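NAD-dependent epimerase/dehydratase (Methylobacillus flagellatus KT, PDB 3GPI) is of unconfirmed function, but belongs to the NAD-dependent epimerase/dehydratase family and probably binds a dinucleotide cofactor on its Rossmann-type fold. Local coordinates at residues A[59-70]-A[96-107]; A[176-184]-A[240-249]. All coordinates share one frame; numbering follows the deposited sequence.

Contact 1 of 2, residues A[59-70]-A[96-107]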
loop_
_atom_site.group_PDB
_atom_site.type_symbol
_atom_site.label_atom_id
_atom_site.label_comp_id
_atom_site.label_asym_id
_atom_site.label_seq_id
_atom_site.Cartn_x
_atom_site.Cartn_y
_atom_site.Cartn_z
ATOM N N ILE A 59 -19.045 11.647 -9.716
ATOM C CA ILE A 59 -18.665 11.000 -8.445
ATOM C C ILE A 59 -19.282 11.658 -7.206
ATOM O O ILE A 59 -19.514 10.975 -6.200
ATOM C CB ILE A 59 -17.130 10.785 -8.250
ATOM C CG1 ILE A 59 -16.347 12.095 -8.054
ATOM C CG2 ILE A 59 -16.555 9.940 -9.397
ATOM C CD1 ILE A 59 -14.867 11.835 -7.739
ATOM N N VAL A 60 -19.551 12.960 -7.237
ATOM C CA VAL A 60 -20.161 13.602 -6.078
ATOM C C VAL A 60 -21.537 13.032 -5.786
ATOM O O VAL A 60 -21.998 13.094 -4.626
ATOM C CB VAL A 60 -20.197 15.130 -6.245
ATOM C CG1 VAL A 60 -21.337 15.575 -7.173
ATOM C CG2 VAL A 60 -20.280 15.833 -4.899
ATOM N N HIS A 61 -22.187 12.446 -6.793
ATOM C CA HIS A 61 -23.496 11.824 -6.518
ATOM C C HIS A 61 -23.398 10.596 -5.626
ATOM O O HIS A 61 -24.400 10.165 -5.026
ATOM C CB HIS A 61 -24.213 11.474 -7.791
ATOM C CG HIS A 61 -24.811 12.645 -8.489
ATOM N ND1 HIS A 61 -25.007 12.651 -9.850
ATOM C CD2 HIS A 61 -25.237 13.849 -8.031
ATOM C CE1 HIS A 61 -25.542 13.812 -10.203
ATOM N NE2 HIS A 61 -25.691 14.555 -9.115
ATOM N N LEU A 62 -22.213 10.017 -5.524
ATOM C CA LEU A 62 -22.010 8.909 -4.599
ATOM C C LEU A 62 -22.036 9.349 -3.142
ATOM O O LEU A 62 -22.194 8.533 -2.234
ATOM C CB LEU A 62 -20.664 8.225 -4.867
ATOM C CG LEU A 62 -20.530 7.569 -6.237
ATOM C CD1 LEU A 62 -19.048 7.210 -6.474
ATOM C CD2 LEU A 62 -21.426 6.352 -6.311
ATOM N N ARG A 63 -21.868 10.634 -2.917
ATOM C CA ARG A 63 -21.850 11.208 -1.575
ATOM C C ARG A 63 -21.046 10.384 -0.552
ATOM O O ARG A 63 -21.550 10.031 0.504
ATOM C CB ARG A 63 -23.299 11.434 -1.090
ATOM C CG ARG A 63 -23.995 12.467 -1.973
ATOM C CD ARG A 63 -25.310 12.997 -1.391
ATOM N NE ARG A 63 -25.067 13.616 -0.085
ATOM C CZ ARG A 63 -24.414 14.754 0.110
ATOM N NH1 ARG A 63 -24.189 15.163 1.351
ATOM N NH2 ARG A 63 -24.028 15.524 -0.892
ATOM N N PRO A 64 -19.775 10.106 -0.863
ATOM C CA PRO A 64 -19.030 9.309 0.117
ATOM C C PRO A 64 -18.723 10.126 1.384
ATOM O O PRO A 64 -18.508 11.341 1.307
ATOM C CB PRO A 64 -17.716 9.017 -0.627
ATOM C CG PRO A 64 -17.535 10.238 -1.517
ATOM C CD PRO A 64 -18.943 10.439 -2.044
ATOM N N GLU A 65 -18.672 9.453 2.533
ATOM C CA GLU A 65 -18.112 10.052 3.735
ATOM C C GLU A 65 -16.610 9.815 3.800
ATOM O O GLU A 65 -15.910 10.559 4.480
ATOM C CB GLU A 65 -18.763 9.437 4.963
ATOM C CG GLU A 65 -20.105 10.113 5.294
ATOM C CD GLU A 65 -21.348 9.364 4.844
ATOM O OE1 GLU A 65 -21.340 8.113 4.693
ATOM O OE2 GLU A 65 -22.390 10.055 4.704
ATOM N N ILE A 66 -16.122 8.768 3.121
ATOM C CA ILE A 66 -14.712 8.430 3.170
ATOM C C ILE A 66 -14.180 8.251 1.751
ATOM O O ILE A 66 -14.813 7.570 0.923
ATOM C CB ILE A 66 -14.468 7.118 3.962
ATOM C CG1 ILE A 66 -15.027 7.184 5.375
ATOM C CG2 ILE A 66 -12.987 6.706 3.963
ATOM C CD1 ILE A 66 -14.280 8.068 6.334
ATOM N N LEU A 67 -13.046 8.906 1.449
ATOM C CA LEU A 67 -12.300 8.622 0.227
ATOM C C LEU A 67 -11.059 7.826 0.558
ATOM O O LEU A 67 -10.312 8.245 1.438
ATOM C CB LEU A 67 -11.892 9.927 -0.441
ATOM C CG LEU A 67 -10.939 9.805 -1.640
ATOM C CD1 LEU A 67 -11.557 9.048 -2.809
ATOM C CD2 LEU A 67 -10.503 11.217 -2.070
ATOM N N VAL A 68 -10.853 6.686 -0.118
ATOM C CA VAL A 68 -9.560 6.005 -0.055
ATOM C C VAL A 68 -8.923 6.188 -1.424
ATOM O O VAL A 68 -9.487 5.732 -2.420
ATOM C CB VAL A 68 -9.709 4.488 0.256
ATOM C CG1 VAL A 68 -8.334 3.861 0.361
ATOM C CG2 VAL A 68 -10.475 4.300 1.545
ATOM N N TYR A 69 -7.788 6.873 -1.471
ATOM C CA TYR A 69 -7.172 7.187 -2.739
ATOM C C TYR A 69 -5.931 6.326 -2.908
ATOM O O TYR A 69 -4.970 6.491 -2.167
ATOM C CB TYR A 69 -6.828 8.679 -2.777
ATOM C CG TYR A 69 -6.459 9.186 -4.146
ATOM C CD1 TYR A 69 -7.435 9.636 -5.019
ATOM C CD2 TYR A 69 -5.131 9.188 -4.565
ATOM C CE1 TYR A 69 -7.108 10.079 -6.276
ATOM C CE2 TYR A 69 -4.787 9.656 -5.818
ATOM C CZ TYR A 69 -5.782 10.084 -6.667
ATOM O OH TYR A 69 -5.442 10.522 -7.919
ATOM N N CYS A 70 -6.005 5.434 -3.887
ATOM C CA CYS A 70 -4.949 4.456 -4.172
ATOM C C CYS A 70 -4.208 4.760 -5.480
ATOM O O CYS A 70 -3.181 4.125 -5.738
ATOM C CB CYS A 70 -5.576 3.085 -4.325
ATOM S SG CYS A 70 -6.617 2.560 -2.976
ATOM N N LEU A 96 -15.273 16.167 -5.607
ATOM C CA LEU A 96 -16.065 15.763 -4.451
ATOM C C LEU A 96 -16.601 16.937 -3.685
ATOM O O LEU A 96 -17.135 16.752 -2.594
ATOM C CB LEU A 96 -15.258 14.849 -3.514
ATOM C CG LEU A 96 -15.111 13.444 -4.108
ATOM C CD1 LEU A 96 -14.097 12.600 -3.328
ATOM C CD2 LEU A 96 -16.462 12.710 -4.199
ATOM N N GLU A 97 -16.424 18.158 -4.200
ATOM C CA GLU A 97 -17.036 19.308 -3.583
ATOM C C GLU A 97 -18.550 19.122 -3.621
ATOM O O GLU A 97 -19.222 19.056 -4.690
ATOM C CB GLU A 97 -16.597 20.633 -4.222
ATOM C CG GLU A 97 -17.036 21.867 -3.438
ATOM C CD GLU A 97 -16.182 23.098 -3.709
ATOM O OE1 GLU A 97 -16.270 24.076 -2.940
ATOM O OE2 GLU A 97 -15.418 23.078 -4.689
ATOM N N GLY A 98 -19.082 19.058 -2.420
ATOM C CA GLY A 98 -20.500 18.813 -2.189
ATOM C C GLY A 98 -20.743 17.509 -1.441
ATOM O O GLY A 98 -21.805 17.344 -0.850
ATOM N N ALA A 99 -19.809 16.558 -1.523
ATOM C CA ALA A 99 -19.958 15.292 -0.792
ATOM C C ALA A 99 -19.744 15.553 0.694
ATOM O O ALA A 99 -19.031 16.484 1.079
ATOM C CB ALA A 99 -18.908 14.276 -1.280
ATOM N N PRO A 100 -20.317 14.712 1.554
ATOM C CA PRO A 100 -20.224 14.822 2.999
ATOM C C PRO A 100 -18.926 14.163 3.466
ATOM O O PRO A 100 -18.927 13.319 4.355
ATOM C CB PRO A 100 -21.452 14.055 3.454
ATOM C CG PRO A 100 -21.556 12.954 2.456
ATOM C CD PRO A 100 -21.172 13.604 1.131
ATOM N N LEU A 101 -17.829 14.577 2.853
ATOM C CA LEU A 101 -16.550 13.923 3.076
ATOM C C LEU A 101 -16.002 14.208 4.474
ATOM O O LEU A 101 -15.836 15.370 4.869
ATOM C CB LEU A 101 -15.589 14.413 1.984
ATOM C CG LEU A 101 -14.232 13.722 1.854
ATOM C CD1 LEU A 101 -14.486 12.277 1.495
ATOM C CD2 LEU A 101 -13.417 14.406 0.738
ATOM N N GLN A 102 -15.726 13.142 5.221
ATOM C CA GLN A 102 -15.237 13.250 6.598
ATOM C C GLN A 102 -13.766 12.877 6.736
ATOM O O GLN A 102 -13.116 13.273 7.699
ATOM C CB GLN A 102 -16.048 12.339 7.512
ATOM C CG GLN A 102 -17.504 12.780 7.664
ATOM C CD GLN A 102 -18.342 11.745 8.387
ATOM O OE1 GLN A 102 -18.127 10.531 8.240
ATOM N NE2 GLN A 102 -19.340 12.215 9.134
ATOM N N HIS A 103 -13.237 12.081 5.819
ATOM C CA HIS A 103 -11.857 11.656 5.940
ATOM C C HIS A 103 -11.342 11.190 4.608
ATOM O O HIS A 103 -12.058 10.584 3.819
ATOM C CB HIS A 103 -11.693 10.516 6.961
ATOM C CG HIS A 103 -10.367 10.544 7.667
ATOM N ND1 HIS A 103 -10.046 11.482 8.621
ATOM C CD2 HIS A 103 -9.248 9.803 7.486
ATOM C CE1 HIS A 103 -8.816 11.270 9.056
ATOM N NE2 HIS A 103 -8.308 10.259 8.378
ATOM N N VAL A 104 -10.062 11.481 4.368
ATOM C CA VAL A 104 -9.344 10.952 3.217
ATOM C C VAL A 104 -8.218 10.032 3.680
ATOM O O VAL A 104 -7.375 10.438 4.465
ATOM C CB VAL A 104 -8.734 12.066 2.389
ATOM C CG1 VAL A 104 -7.956 11.473 1.219
ATOM C CG2 VAL A 104 -9.807 13.000 1.889
ATOM N N PHE A 105 -8.207 8.781 3.225
ATOM C CA PHE A 105 -7.067 7.880 3.423
ATOM C C PHE A 105 -6.271 7.861 2.139
ATOM O O PHE A 105 -6.815 7.526 1.067
ATOM C CB PHE A 105 -7.526 6.466 3.793
ATOM C CG PHE A 105 -8.195 6.373 5.127
ATOM C CD1 PHE A 105 -7.429 6.237 6.273
ATOM C CD2 PHE A 105 -9.586 6.484 5.269
ATOM C CE1 PHE A 105 -8.019 6.148 7.511
ATOM C CE2 PHE A 105 -10.182 6.398 6.532
ATOM C CZ PHE A 105 -9.411 6.237 7.647
ATOM N N PHE A 106 -4.986 8.242 2.214
ATOM C CA PHE A 106 -4.195 8.341 1.013
ATOM C C PHE A 106 -3.085 7.309 1.076
ATOM O O PHE A 106 -2.285 7.329 2.038
ATOM C CB PHE A 106 -3.632 9.764 0.922
ATOM C CG PHE A 106 -2.691 9.980 -0.223
ATOM C CD1 PHE A 106 -3.167 10.203 -1.508
ATOM C CD2 PHE A 106 -1.320 9.964 -0.010
ATOM C CE1 PHE A 106 -2.281 10.387 -2.596
ATOM C CE2 PHE A 106 -0.426 10.155 -1.072
ATOM C CZ PHE A 106 -0.898 10.359 -2.357
ATOM N N VAL A 107 -3.006 6.451 0.058
ATOM C CA VAL A 107 -1.980 5.412 0.021
ATOM C C VAL A 107 -0.756 5.988 -0.649
ATOM O O VAL A 107 -0.720 6.253 -1.844
ATOM C CB VAL A 107 -2.447 4.132 -0.689
ATOM C CG1 VAL A 107 -1.350 3.076 -0.690
ATOM C CG2 VAL A 107 -3.736 3.579 -0.040
HETATM O O HOH W 1 -2.475 6.721 -3.726
#

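Contact 2 of 2, residues A[176-184]-A[240-249]. With EDO (1,2-ethanediol), chain C; EDO (1,2-ethanediol), chain B.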
loop_
_atom_site.group_PDB
_atom_site.type_symbol
_atom_site.label_atom_id
_atom_site.label_comp_id
_atom_site.label_asym_id
_atom_site.label_seq_id
_atom_site.Cartn_x
_atom_site.Cartn_y
_atom_site.Cartn_z
ATOM N N PRO A 176 20.441 -9.826 -6.894
ATOM C CA PRO A 176 21.152 -8.526 -7.006
ATOM C C PRO A 176 22.523 -8.579 -6.339
ATOM O O PRO A 176 22.742 -9.374 -5.417
ATOM C CB PRO A 176 20.229 -7.553 -6.256
ATOM C CG PRO A 176 19.478 -8.444 -5.269
ATOM C CD PRO A 176 19.248 -9.727 -6.027
ATOM N N ALA A 177 23.478 -7.778 -6.808
ATOM C CA ALA A 177 24.795 -7.762 -6.193
ATOM C C ALA A 177 24.738 -7.173 -4.781
ATOM O O ALA A 177 25.418 -7.640 -3.885
ATOM C CB ALA A 177 25.782 -6.955 -7.075
ATOM N N ARG A 178 23.943 -6.136 -4.615
ATOM C CA ARG A 178 23.867 -5.411 -3.349
ATOM C C ARG A 178 22.834 -6.068 -2.448
ATOM O O ARG A 178 21.722 -6.342 -2.901
ATOM C CB ARG A 178 23.454 -3.977 -3.604
ATOM C CG ARG A 178 23.710 -3.109 -2.432
ATOM C CD ARG A 178 22.562 -2.208 -2.252
ATOM N NE ARG A 178 23.004 -0.866 -1.983
ATOM C CZ ARG A 178 22.221 0.205 -2.017
ATOM N NH1 ARG A 178 20.917 0.104 -2.288
ATOM N NH2 ARG A 178 22.753 1.381 -1.755
ATOM N N ASN A 179 23.191 -6.265 -1.188
ATOM C CA ASN A 179 22.315 -6.923 -0.211
ATOM C C ASN A 179 21.634 -5.907 0.705
ATOM O O ASN A 179 21.997 -5.765 1.862
ATOM C CB ASN A 179 23.157 -7.947 0.573
ATOM C CG ASN A 179 22.332 -8.806 1.470
ATOM O OD1 ASN A 179 21.106 -8.902 1.277
ATOM N ND2 ASN A 179 22.953 -9.454 2.433
ATOM N N ALA A 180 20.638 -5.218 0.148
ATOM C CA ALA A 180 19.967 -4.106 0.828
ATOM C C ALA A 180 18.819 -4.583 1.706
ATOM O O ALA A 180 18.230 -5.624 1.459
ATOM C CB ALA A 180 19.464 -3.152 -0.218
ATOM N N TRP A 181 18.490 -3.799 2.723
ATOM C CA TRP A 181 17.280 -4.033 3.504
ATOM C C TRP A 181 16.019 -3.971 2.661
ATOM O O TRP A 181 15.901 -3.173 1.726
ATOM C CB TRP A 181 17.178 -2.982 4.609
ATOM C CG TRP A 181 18.204 -3.197 5.654
ATOM C CD1 TRP A 181 19.416 -2.543 5.768
ATOM C CD2 TRP A 181 18.168 -4.163 6.697
ATOM N NE1 TRP A 181 20.102 -3.026 6.848
ATOM C CE2 TRP A 181 19.368 -4.021 7.447
ATOM C CE3 TRP A 181 17.208 -5.108 7.118
ATOM C CZ2 TRP A 181 19.654 -4.819 8.565
ATOM C CZ3 TRP A 181 17.491 -5.895 8.246
ATOM C CH2 TRP A 181 18.700 -5.738 8.953
ATOM N N THR A 182 15.074 -4.860 2.979
ATOM C CA THR A 182 13.778 -4.868 2.305
ATOM C C THR A 182 12.668 -4.847 3.350
ATOM O O THR A 182 12.765 -5.533 4.401
ATOM C CB THR A 182 13.623 -6.102 1.358
ATOM O OG1 THR A 182 13.712 -7.333 2.108
ATOM C CG2 THR A 182 14.685 -6.092 0.258
ATOM N N ASN A 183 11.621 -4.092 3.023
ATOM C CA ASN A 183 10.466 -3.861 3.901
ATOM C C ASN A 183 9.251 -4.229 3.103
ATOM O O ASN A 183 9.154 -3.934 1.909
ATOM C CB ASN A 183 10.384 -2.405 4.301
ATOM C CG ASN A 183 11.603 -1.939 5.073
ATOM O OD1 ASN A 183 11.706 -2.130 6.278
ATOM N ND2 ASN A 183 12.548 -1.341 4.360
ATOM N N ARG A 184 8.306 -4.872 3.768
ATOM C CA ARG A 184 7.109 -5.375 3.038
ATOM C C ARG A 184 5.816 -5.305 3.838
ATOM O O ARG A 184 5.831 -5.229 5.065
ATOM C CB ARG A 184 7.292 -6.852 2.614
ATOM C CG ARG A 184 7.309 -7.816 3.815
ATOM C CD ARG A 184 7.855 -9.246 3.556
ATOM N NE ARG A 184 9.067 -9.068 2.774
ATOM C CZ ARG A 184 10.160 -8.488 3.229
ATOM N NH1 ARG A 184 10.343 -8.270 4.525
ATOM N NH2 ARG A 184 11.096 -8.176 2.372
ATOM N N THR A 240 26.343 -14.421 2.829
ATOM C CA THR A 240 25.712 -13.469 1.918
ATOM C C THR A 240 26.610 -12.254 1.738
ATOM O O THR A 240 27.567 -12.053 2.503
ATOM C CB THR A 240 24.370 -12.989 2.477
ATOM O OG1 THR A 240 24.587 -12.471 3.788
ATOM C CG2 THR A 240 23.380 -14.125 2.595
ATOM N N PRO A 241 26.339 -11.421 0.727
ATOM C CA PRO A 241 27.102 -10.184 0.614
ATOM C C PRO A 241 26.869 -9.332 1.872
ATOM O O PRO A 241 25.872 -9.511 2.559
ATOM C CB PRO A 241 26.518 -9.526 -0.630
ATOM C CG PRO A 241 25.826 -10.641 -1.375
ATOM C CD PRO A 241 25.307 -11.539 -0.320
ATOM N N PRO A 242 27.807 -8.455 2.236
ATOM C CA PRO A 242 27.586 -7.557 3.353
ATOM C C PRO A 242 26.227 -6.823 3.255
ATOM O O PRO A 242 25.787 -6.399 2.157
ATOM C CB PRO A 242 28.784 -6.545 3.235
ATOM C CG PRO A 242 29.311 -6.728 1.889
ATOM C CD PRO A 242 29.084 -8.167 1.544
ATOM N N VAL A 243 25.567 -6.712 4.403
ATOM C CA VAL A 243 24.252 -6.081 4.472
ATOM C C VAL A 243 24.451 -4.580 4.391
ATOM O O VAL A 243 25.105 -3.982 5.271
ATOM C CB VAL A 243 23.544 -6.459 5.769
ATOM C CG1 VAL A 243 22.205 -5.703 5.900
ATOM C CG2 VAL A 243 23.328 -7.972 5.834
ATOM N N GLN A 244 23.897 -3.970 3.350
ATOM C CA GLN A 244 24.061 -2.546 3.129
ATOM C C GLN A 244 23.065 -2.041 2.094
ATOM O O GLN A 244 22.898 -2.627 1.031
ATOM C CB GLN A 244 25.517 -2.255 2.696
ATOM C CG GLN A 244 25.841 -0.780 2.692
ATOM C CD GLN A 244 25.601 -0.155 1.350
ATOM O OE1 GLN A 244 26.006 -0.706 0.317
ATOM N NE2 GLN A 244 24.953 1.013 1.343
ATOM N N GLY A 245 22.359 -0.963 2.430
ATOM C CA GLY A 245 21.474 -0.326 1.487
ATOM C C GLY A 245 20.018 -0.218 1.943
ATOM O O GLY A 245 19.544 -0.990 2.782
ATOM N N ASN A 246 19.341 0.795 1.409
ATOM C CA ASN A 246 17.955 1.089 1.746
ATOM C C ASN A 246 17.844 1.427 3.241
ATOM O O ASN A 246 18.735 2.107 3.753
ATOM C CB ASN A 246 17.012 -0.045 1.318
ATOM C CG ASN A 246 15.570 0.423 1.211
ATOM O OD1 ASN A 246 15.273 1.585 0.882
ATOM N ND2 ASN A 246 14.663 -0.468 1.522
ATOM N N LYS A 247 16.814 0.966 3.961
ATOM C CA LYS A 247 16.635 1.323 5.382
ATOM C C LYS A 247 15.705 0.342 6.017
ATOM O O LYS A 247 15.124 -0.478 5.313
ATOM C CB LYS A 247 16.042 2.734 5.531
ATOM C CG LYS A 247 14.620 2.847 4.983
ATOM C CD LYS A 247 14.567 3.398 3.596
ATOM C CE LYS A 247 13.193 3.070 2.999
ATOM N NZ LYS A 247 13.090 3.492 1.603
ATOM N N LYS A 248 15.555 0.434 7.331
ATOM C CA LYS A 248 14.588 -0.401 8.046
ATOM C C LYS A 248 13.472 0.502 8.466
ATOM O O LYS A 248 13.689 1.607 8.930
ATOM C CB LYS A 248 15.220 -1.045 9.283
ATOM C CG LYS A 248 16.357 -2.016 8.929
ATOM C CD LYS A 248 17.067 -2.571 10.170
ATOM C CE LYS A 248 17.923 -1.498 10.839
ATOM N NZ LYS A 248 18.927 -2.061 11.804
ATOM N N LEU A 249 12.255 0.029 8.292
ATOM C CA LEU A 249 11.101 0.832 8.658
ATOM C C LEU A 249 10.347 0.224 9.825
ATOM O O LEU A 249 10.016 -0.967 9.838
ATOM C CB LEU A 249 10.190 0.950 7.427
ATOM C CG LEU A 249 10.770 1.654 6.223
ATOM C CD1 LEU A 249 10.018 1.296 4.954
ATOM C CD2 LEU A 249 10.777 3.143 6.476
HETATM C C1 EDO C . 12.286 -2.116 0.907
HETATM O O1 EDO C . 11.781 -3.203 0.183
HETATM C C2 EDO C . 11.210 -1.123 1.187
HETATM O O2 EDO C . 11.684 0.105 1.659
HETATM C C1 EDO B . 9.038 -8.122 -0.921
HETATM O O1 EDO B . 8.651 -9.146 -0.069
HETATM C C2 EDO B . 10.135 -7.494 -0.131
HETATM O O2 EDO B . 11.295 -7.732 -0.878
HETATM O O HOH W 2 22.413 -11.194 4.743
HETATM O O HOH W 3 26.030 -5.667 -0.524
HETATM O O HOH W 4 9.496 -3.045 7.746
#

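Contact 1 of 2, residues A[59-70]-A[96-107]
Ile66 and Phe105 meet on one face of two neighbouring parallel strands, 66-69 and 103-107, whose backbone ladder runs from Leu67 N to His103 O through to Val107 N to Tyr69 O, its straightest bond at 175°. CG2 of Ile66, anti to the backbone N, reaches the edge of the Phe105 ring in its plane, 3.6 Å from CD2, while its other branch carries CD1 to 3.6 Å from His103 CB. A beta-branched residue suits this place because it fills two directions at once; an alanine here would probably leave a gap beside the ring edge and Phe105 less fixed in rotation. On the other face, Leu67 CD2 packs against Leu96 CD1 and Val104 CG1, and helix 86-95 covers it, as expected of a right-handed beta-alpha-beta crossover in a Rossmann-type fold.

Solvent reaches the rim at Arg63, Gly98, Pro100 and Gln102, though Pro64 and Leu96 stay packed beneath. Arg63 NH2 donates to Gly98 O at 2.9 Å, and Pro100 CD lies over one face of its guanidinium. Gly98 takes the third place of the type II turn Leu96-Ala99, where a CB would press on Glu97 O and sit tight against Val60 CG2. Glu65 O takes a short bond from Gln102 N, 2.7 Å. Backbone bonds and apolar branches thus join the strands, while the exposed rim adds an arginine paired with a turn carbonyl.

Contact 2 of 2, residues A[176-184]-A[240-249]
Trp181 lies between two side chains of segment 240-249: Lys248 lays its aliphatic chain over one face, in a CH-pi contact with CD 3.6 Å from the centroid of the six-membered ring, and Val243 CG1 covers the opposite face towards the rim. A long methylene chain suits a broad indole, and Lys248 CG, anti to its carbonyl carbon (chi1 -64°), starts it across the ring. Side-chain amides add further bonds to the backbone pairs Gln244 N to Asn179 O and Trp181 N to Gly245 O. Asn183 bridges two residues, ND2 giving a bond to Lys247 O (2.9 Å, 169°) in its amide plane and OD1 receiving Leu249 N from above its carbonyl plane. Asn179 ND2 likewise reaches Pro241 O, and Asn246 ND2 donates to Trp181 O at 3.0 Å.

These amides join the start of strand 181-186, in the large mixed sheet, to the approach to strand 248-249, which pairs with strand 120-121 in a separate small parallel sheet. Gly245 CA sits over the centre of the Arg178 guanidinium, where a CB would run into Arg178 NE and Ala180 CB, so glycine suits the place. Further out, Glu116 forms a salt bridge with Arg178 and accepts Asn246 N, and Glu118 accepts Trp181 NE1; Tyr113 O receives Lys247 NZ.

From the N terminus, the chain forms strands 6-9, 29-33 and 45-47 before reaching 59-70. Contact 1 then closes a loop of 25 residues, largely helical, as 96-107 returns beside strand 66-69. Only afterwards does contact 2 open: from 176-184 the chain passes through two helices and two strands, and segment 240-249 closes this longer loop of 55 residues. The two loops are in series, neither nested nor crossed. The centres of the contacts lie about 38 Å apart on opposite sides of the chain's centre, yet both reach the same sheet, strand 149-158 pairing with 103-109 and with 181-186. Contact 1 joins strands within it; contact 2 ties it to the small sheet of 120-121 and 248-249.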